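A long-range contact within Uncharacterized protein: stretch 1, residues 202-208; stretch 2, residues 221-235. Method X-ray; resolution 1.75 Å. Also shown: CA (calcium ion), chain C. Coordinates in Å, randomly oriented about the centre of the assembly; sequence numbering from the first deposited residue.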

ATOM      1  N   PHE A 202      -2.900   2.088  29.854  1.00 20.52           N
ATOM      2  CA  PHE A 202      -2.560   2.242  28.450  1.00 15.60           C
ATOM      3  C   PHE A 202      -2.871   0.937  27.746  1.00 17.93           C
ATOM      4  O   PHE A 202      -2.612  -0.129  28.284  1.00 19.01           O
ATOM      5  CB  PHE A 202      -1.078   2.562  28.287  1.00 15.53           C
ATOM      6  CG  PHE A 202      -0.646   3.822  28.983  1.00 16.43           C
ATOM      7  CD1 PHE A 202      -0.593   5.027  28.294  1.00 15.50           C
ATOM      8  CD2 PHE A 202      -0.296   3.807  30.327  1.00 19.39           C
ATOM      9  CE1 PHE A 202      -0.191   6.190  28.933  1.00 18.33           C
ATOM     10  CE2 PHE A 202       0.104   4.973  30.973  1.00 17.66           C
ATOM     11  CZ  PHE A 202       0.162   6.159  30.274  1.00 17.71           C
ATOM     12  N   ASP A 203      -3.437   1.030  26.551  1.00 16.17           N
ATOM     13  CA  ASP A 203      -3.648  -0.127  25.680  1.00 15.88           C
ATOM     14  C   ASP A 203      -3.207   0.272  24.273  1.00 13.49           C
ATOM     15  O   ASP A 203      -3.572   1.349  23.798  1.00 15.42           O
ATOM     16  CB  ASP A 203      -5.131  -0.481  25.598  1.00 14.65           C
ATOM     17  CG  ASP A 203      -5.661  -1.158  26.852  1.00 22.52           C
ATOM     18  OD1 ASP A 203      -4.888  -1.822  27.571  1.00 21.87           O
ATOM     19  OD2 ASP A 203      -6.882  -1.048  27.096  1.00 23.43           O
ATOM     20  N   VAL A 204      -2.451  -0.592  23.606  1.00 13.56           N
ATOM     21  CA  VAL A 204      -1.971  -0.278  22.255  1.00 16.38           C
ATOM     22  C   VAL A 204      -2.920  -0.837  21.199  1.00 17.17           C
ATOM     23  O   VAL A 204      -3.152  -2.045  21.151  1.00 18.11           O
ATOM     24  CB  VAL A 204      -0.578  -0.871  22.005  1.00 14.23           C
ATOM     25  CG1 VAL A 204      -0.090  -0.511  20.595  1.00 15.10           C
ATOM     26  CG2 VAL A 204       0.428  -0.371  23.075  1.00 15.02           C
ATOM     27  N   TRP A 205      -3.439   0.048  20.349  1.00 14.09           N
ATOM     28  CA  TRP A 205      -4.324  -0.332  19.253  1.00 17.12           C
ATOM     29  C   TRP A 205      -3.586  -0.056  17.954  1.00 15.72           C
ATOM     30  O   TRP A 205      -2.796   0.876  17.882  1.00 16.02           O
ATOM     31  CB  TRP A 205      -5.611   0.493  19.295  1.00 16.80           C
ATOM     32  CG  TRP A 205      -6.447   0.190  20.494  1.00 14.83           C
ATOM     33  CD1 TRP A 205      -6.221   0.607  21.775  1.00 17.65           C
ATOM     34  CD2 TRP A 205      -7.648  -0.596  20.531  1.00 15.31           C
ATOM     35  NE1 TRP A 205      -7.214   0.134  22.606  1.00 16.54           N
ATOM     36  CE2 TRP A 205      -8.094  -0.615  21.868  1.00 14.55           C
ATOM     37  CE3 TRP A 205      -8.385  -1.288  19.561  1.00 17.54           C
ATOM     38  CZ2 TRP A 205      -9.251  -1.290  22.263  1.00 18.57           C
ATOM     39  CZ3 TRP A 205      -9.534  -1.962  19.953  1.00 19.99           C
ATOM     40  CH2 TRP A 205      -9.951  -1.964  21.297  1.00 17.46           C
ATOM     41  N   CYS A 206      -3.839  -0.868  16.937  1.00 16.34           N
ATOM     42  CA  CYS A 206      -3.049  -0.812  15.711  1.00 13.81           C
ATOM     43  C   CYS A 206      -3.856  -0.242  14.553  1.00 15.49           C
ATOM     44  O   CYS A 206      -4.741  -0.914  14.016  1.00 15.93           O
ATOM     45  CB  CYS A 206      -2.568  -2.206  15.342  1.00 15.87           C
ATOM     46  SG  CYS A 206      -1.412  -2.239  13.945  1.00 17.04           S
ATOM     47  N   ALA A 207      -3.538   0.990  14.170  1.00 15.61           N
ATOM     48  CA  ALA A 207      -4.268   1.666  13.105  1.00 13.46           C
ATOM     49  C   ALA A 207      -3.656   1.407  11.738  1.00 16.63           C
ATOM     50  O   ALA A 207      -3.176   2.329  11.073  1.00 16.67           O
ATOM     51  CB  ALA A 207      -4.342   3.164  13.379  1.00 17.14           C
ATOM     52  N   GLY A 208      -3.671   0.151  11.309  1.00 15.89           N
ATOM     53  CA  GLY A 208      -3.233  -0.163   9.956  1.00 15.11           C
ATOM     54  C   GLY A 208      -4.064   0.637   8.958  1.00 14.03           C
ATOM     55  O   GLY A 208      -5.218   0.994   9.238  1.00 16.67           O
ATOM     56  N   ASP A 221      -9.389   7.661   7.626  1.00 14.94           N
ATOM     57  CA  ASP A 221      -9.642   6.282   8.041  1.00 14.78           C
ATOM     58  C   ASP A 221      -9.181   6.031   9.477  1.00 15.90           C
ATOM     59  O   ASP A 221      -9.808   5.263  10.213  1.00 15.25           O
ATOM     60  CB  ASP A 221      -8.964   5.298   7.088  1.00 16.60           C
ATOM     61  CG  ASP A 221      -9.560   5.344   5.699  1.00 18.45           C
ATOM     62  OD1 ASP A 221     -10.587   6.045   5.518  1.00 19.81           O
ATOM     63  OD2 ASP A 221      -9.023   4.669   4.796  1.00 17.49           O
ATOM     64  N   VAL A 222      -8.091   6.680   9.879  1.00 13.14           N
ATOM     65  CA  VAL A 222      -7.594   6.514  11.247  1.00 14.34           C
ATOM     66  C   VAL A 222      -8.524   7.208  12.248  1.00 14.26           C
ATOM     67  O   VAL A 222      -8.818   6.671  13.324  1.00 14.88           O
ATOM     68  CB  VAL A 222      -6.127   7.003  11.390  1.00 12.92           C
ATOM     69  CG1 VAL A 222      -5.710   7.063  12.843  1.00 15.27           C
ATOM     70  CG2 VAL A 222      -5.204   6.081  10.607  1.00 14.98           C
ATOM     71  N   ARG A 223      -9.001   8.395  11.885  1.00 15.01           N
ATOM     72  CA  ARG A 223     -10.018   9.070  12.684  1.00 15.92           C
ATOM     73  C   ARG A 223     -11.192   8.119  12.906  1.00 16.78           C
ATOM     74  O   ARG A 223     -11.622   7.889  14.044  1.00 17.94           O
ATOM     75  CB  ARG A 223     -10.497  10.352  11.992  1.00 15.75           C
ATOM     76  CG  ARG A 223     -11.519  11.150  12.814  1.00 22.46           C
ATOM     77  CD  ARG A 223     -12.792  11.454  12.036  1.00 31.91           C
ATOM     78  NE  ARG A 223     -13.892  11.798  12.941  1.00 36.12           N
ATOM     79  CZ  ARG A 223     -14.917  10.991  13.218  1.00 37.31           C
ATOM     80  NH1 ARG A 223     -15.006   9.797  12.644  1.00 38.41           N
ATOM     81  NH2 ARG A 223     -15.868  11.385  14.057  1.00 40.86           N
ATOM     82  N   ASP A 224     -11.704   7.537  11.826  1.00 15.10           N
ATOM     83  CA  ASP A 224     -12.864   6.655  11.965  1.00 16.01           C
ATOM     84  C   ASP A 224     -12.559   5.466  12.880  1.00 19.39           C
ATOM     85  O   ASP A 224     -13.403   5.059  13.684  1.00 19.58           O
ATOM     86  CB  ASP A 224     -13.368   6.168  10.603  1.00 20.86           C
ATOM     87  CG  ASP A 224     -13.977   7.285   9.763  1.00 24.65           C
ATOM     88  OD1 ASP A 224     -14.277   8.378  10.302  1.00 28.30           O
ATOM     89  OD2 ASP A 224     -14.161   7.065   8.548  1.00 29.13           O
ATOM     90  N   TYR A 225     -11.348   4.920  12.755  1.00 14.64           N
ATOM     91  CA  TYR A 225     -10.928   3.784  13.557  1.00 18.20           C
ATOM     92  C   TYR A 225     -10.960   4.161  15.033  1.00 16.67           C
ATOM     93  O   TYR A 225     -11.516   3.434  15.857  1.00 15.20           O
ATOM     94  CB  TYR A 225      -9.514   3.334  13.142  1.00 15.39           C
ATOM     95  CG  TYR A 225      -8.912   2.269  14.017  1.00 17.03           C
ATOM     96  CD1 TYR A 225      -9.526   1.035  14.165  1.00 14.03           C
ATOM     97  CD2 TYR A 225      -7.714   2.490  14.690  1.00 16.18           C
ATOM     98  CE1 TYR A 225      -8.974   0.054  14.957  1.00 13.96           C
ATOM     99  CE2 TYR A 225      -7.154   1.518  15.480  1.00 14.67           C
ATOM    100  CZ  TYR A 225      -7.778   0.307  15.619  1.00 13.19           C
ATOM    101  OH  TYR A 225      -7.220  -0.675  16.399  1.00 15.88           O
ATOM    102  N   ILE A 226     -10.374   5.305  15.371  1.00 16.85           N
ATOM    103  CA  ILE A 226     -10.357   5.741  16.767  1.00 14.87           C
ATOM    104  C   ILE A 226     -11.779   6.003  17.278  1.00 17.54           C
ATOM    105  O   ILE A 226     -12.159   5.516  18.335  1.00 15.88           O
ATOM    106  CB  ILE A 226      -9.504   7.011  16.952  1.00 14.91           C
ATOM    107  CG1 ILE A 226      -8.041   6.736  16.596  1.00 16.55           C
ATOM    108  CG2 ILE A 226      -9.609   7.542  18.376  1.00 17.69           C
ATOM    109  CD1 ILE A 226      -7.243   8.003  16.358  1.00 16.26           C
ATOM    110  N   GLU A 227     -12.560   6.763  16.519  1.00 17.10           N
ATOM    111  CA  GLU A 227     -13.880   7.200  16.978  1.00 21.09           C
ATOM    112  C   GLU A 227     -14.926   6.084  16.974  1.00 23.27           C
ATOM    113  O   GLU A 227     -15.851   6.085  17.795  1.00 21.18           O
ATOM    114  CB  GLU A 227     -14.380   8.391  16.147  1.00 19.04           C
ATOM    115  CG  GLU A 227     -13.481   9.629  16.207  1.00 17.10           C
ATOM    116  CD  GLU A 227     -13.399  10.240  17.599  1.00 21.69           C
ATOM    117  OE1 GLU A 227     -14.443  10.286  18.288  1.00 20.99           O
ATOM    118  OE2 GLU A 227     -12.295  10.675  18.006  1.00 20.42           O
ATOM    119  N   ASN A 228     -14.782   5.136  16.055  1.00 16.02           N
ATOM    120  CA  ASN A 228     -15.813   4.125  15.856  1.00 18.65           C
ATOM    121  C   ASN A 228     -15.439   2.717  16.313  1.00 18.81           C
ATOM    122  O   ASN A 228     -16.313   1.866  16.463  1.00 21.07           O
ATOM    123  CB  ASN A 228     -16.300   4.120  14.401  1.00 22.17           C
ATOM    124  CG  ASN A 228     -16.841   5.467  13.960  1.00 24.94           C
ATOM    125  OD1 ASN A 228     -17.385   6.232  14.759  1.00 25.41           O
ATOM    126  ND2 ASN A 228     -16.687   5.766  12.678  1.00 31.22           N
ATOM    127  N   THR A 229     -14.153   2.462  16.538  1.00 20.82           N
ATOM    128  CA  THR A 229     -13.740   1.154  17.057  1.00 17.16           C
ATOM    129  C   THR A 229     -13.086   1.255  18.426  1.00 17.60           C
ATOM    130  O   THR A 229     -13.522   0.621  19.393  1.00 18.65           O
ATOM    131  CB  THR A 229     -12.758   0.415  16.107  1.00 17.49           C
ATOM    132  OG1 THR A 229     -13.422   0.081  14.882  1.00 21.24           O
ATOM    133  CG2 THR A 229     -12.244  -0.860  16.772  1.00 19.72           C
ATOM    134  N   VAL A 230     -12.024   2.044  18.516  1.00 14.55           N
ATOM    135  CA  VAL A 230     -11.285   2.121  19.770  1.00 14.69           C
ATOM    136  C   VAL A 230     -12.116   2.668  20.929  1.00 16.38           C
ATOM    137  O   VAL A 230     -12.241   2.019  21.960  1.00 21.41           O
ATOM    138  CB  VAL A 230     -10.005   2.948  19.618  1.00 13.97           C
ATOM    139  CG1 VAL A 230      -9.272   3.001  20.950  1.00 17.24           C
ATOM    140  CG2 VAL A 230      -9.131   2.329  18.542  1.00 15.74           C
ATOM    141  N   LEU A 231     -12.693   3.851  20.765  1.00 15.95           N
ATOM    142  CA  LEU A 231     -13.370   4.480  21.899  1.00 19.06           C
ATOM    143  C   LEU A 231     -14.639   3.719  22.309  1.00 20.44           C
ATOM    144  O   LEU A 231     -14.893   3.546  23.502  1.00 18.55           O
ATOM    145  CB  LEU A 231     -13.644   5.961  21.643  1.00 18.64           C
ATOM    146  CG  LEU A 231     -12.380   6.814  21.462  1.00 22.22           C
ATOM    147  CD1 LEU A 231     -12.728   8.277  21.244  1.00 21.73           C
ATOM    148  CD2 LEU A 231     -11.446   6.665  22.650  1.00 20.72           C
ATOM    149  N   PRO A 232     -15.418   3.229  21.329  1.00 18.59           N
ATOM    150  CA  PRO A 232     -16.613   2.479  21.744  1.00 21.32           C
ATOM    151  C   PRO A 232     -16.285   1.232  22.567  1.00 19.89           C
ATOM    152  O   PRO A 232     -17.076   0.837  23.417  1.00 23.57           O
ATOM    153  CB  PRO A 232     -17.272   2.114  20.412  1.00 22.71           C
ATOM    154  CG  PRO A 232     -16.924   3.280  19.523  1.00 21.94           C
ATOM    155  CD  PRO A 232     -15.479   3.614  19.908  1.00 17.91           C
ATOM    156  N   PHE A 233     -15.135   0.612  22.335  1.00 18.57           N
ATOM    157  CA  PHE A 233     -14.748  -0.479  23.219  1.00 19.75           C
ATOM    158  C   PHE A 233     -14.725  -0.012  24.681  1.00 23.19           C
ATOM    159  O   PHE A 233     -15.239  -0.704  25.558  1.00 25.13           O
ATOM    160  CB  PHE A 233     -13.392  -1.080  22.830  1.00 22.18           C
ATOM    161  CG  PHE A 233     -12.855  -2.053  23.849  1.00 24.74           C
ATOM    162  CD1 PHE A 233     -13.226  -3.390  23.816  1.00 27.96           C
ATOM    163  CD2 PHE A 233     -11.998  -1.627  24.854  1.00 26.29           C
ATOM    164  CE1 PHE A 233     -12.744  -4.289  24.757  1.00 29.26           C
ATOM    165  CE2 PHE A 233     -11.511  -2.524  25.802  1.00 27.30           C
ATOM    166  CZ  PHE A 233     -11.886  -3.857  25.752  1.00 32.90           C
ATOM    167  N   TYR A 234     -14.125   1.148  24.946  1.00 21.98           N
ATOM    168  CA  TYR A 234     -14.034   1.644  26.323  1.00 19.43           C
ATOM    169  C   TYR A 234     -15.388   2.132  26.831  1.00 21.35           C
ATOM    170  O   TYR A 234     -15.705   1.967  28.012  1.00 22.16           O
ATOM    171  CB  TYR A 234     -12.954   2.724  26.468  1.00 17.12           C
ATOM    172  CG  TYR A 234     -11.591   2.149  26.199  1.00 21.85           C
ATOM    173  CD1 TYR A 234     -10.950   1.362  27.149  1.00 24.35           C
ATOM    174  CD2 TYR A 234     -10.966   2.339  24.975  1.00 20.45           C
ATOM    175  CE1 TYR A 234      -9.711   0.801  26.893  1.00 20.50           C
ATOM    176  CE2 TYR A 234      -9.738   1.779  24.712  1.00 18.41           C
ATOM    177  CZ  TYR A 234      -9.114   1.019  25.667  1.00 22.74           C
ATOM    178  OH  TYR A 234      -7.882   0.468  25.390  1.00 23.52           O
ATOM    179  N   GLN A 235     -16.193   2.705  25.942  1.00 18.49           N
ATOM    180  CA  GLN A 235     -17.545   3.106  26.337  1.00 21.49           C
ATOM    181  C   GLN A 235     -18.259   1.903  26.946  1.00 26.84           C
ATOM    182  O   GLN A 235     -18.805   1.984  28.048  1.00 24.14           O
ATOM    183  CB  GLN A 235     -18.348   3.646  25.150  1.00 23.86           C
ATOM    184  CG  GLN A 235     -19.725   4.214  25.532  1.00 22.60           C
ATOM    185  CD  GLN A 235     -20.717   3.141  25.973  1.00 29.47           C
ATOM    186  OE1 GLN A 235     -20.905   2.135  25.286  1.00 26.73           O
ATOM    187  NE2 GLN A 235     -21.346   3.347  27.132  1.00 25.16           N
TER
HETATM  188 CA    CA C 601      -2.773  -2.486  28.657  1.00 22.22          CA
HETATM  189  O   HOH W   1      -3.989  -4.755  28.605  1.00 29.64           O
HETATM  190  O   HOH W   2      -4.322  -2.213  30.774  1.00 28.46           O

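A strand laid against a helix commonly buries one of its faces, and the contact between residues 202-208 and 221-235 illustrates how a single large side chain can organise such an interface. The strand, 202-206, runs roughly antiparallel to the helix, at 145° between their N-to-C directions, and the axes approach to 10.3 Å. That spacing leaves room for side chains between the backbones. The helix itself is irregular: it widens into a pi-type turn at 226-230, where V230 N and L231 N each bond to the carbonyl five residues back, and it kinks at P232, whose ring nitrogen has no hydrogen to donate.

Strand alternation sets the pattern. D203 and W205 direct their CA-to-CB bonds toward the helix, whereas F202, V204 and C206 direct theirs away. W205 contributes the largest buried area, with V230 over one face of its indole and F233, Y234 and Y225 OH along the edge. V230 CG1 sits 3.8 Å from the centroid of the W205 five-membered ring, almost on its normal, an arrangement that lets a methyl group meet the pi cloud. At the ring's periphery, the indole edge points toward the face of F233 in an offset edge-to-face pair, with W205 CZ2 3.8 Å from F233 CD2.

The polar edge of the indole is satisfied as well. W205 NE1 donates to Y234 OH at 2.9 Å, and Y234 OH in turn donates to D203 OD2 in a very short bond of 2.5 Å. One phenol hydroxyl thus links two strand residues in a relay. The other carboxylate oxygen, D203 OD1, binds calcium at 2.5 Å, alongside F202 O at 2.4 Å, so the same aspartate joins the metal site to the helix.

Beyond the strand the contact becomes apolar and the backbones draw together, from 7.4 Å between W205 CA and V230 CA to 6.2 Å between A207 CA and V222 CA: A207 CB lies 3.7 Å from Y225 CD2 and 4.1 Å from V222 CG2.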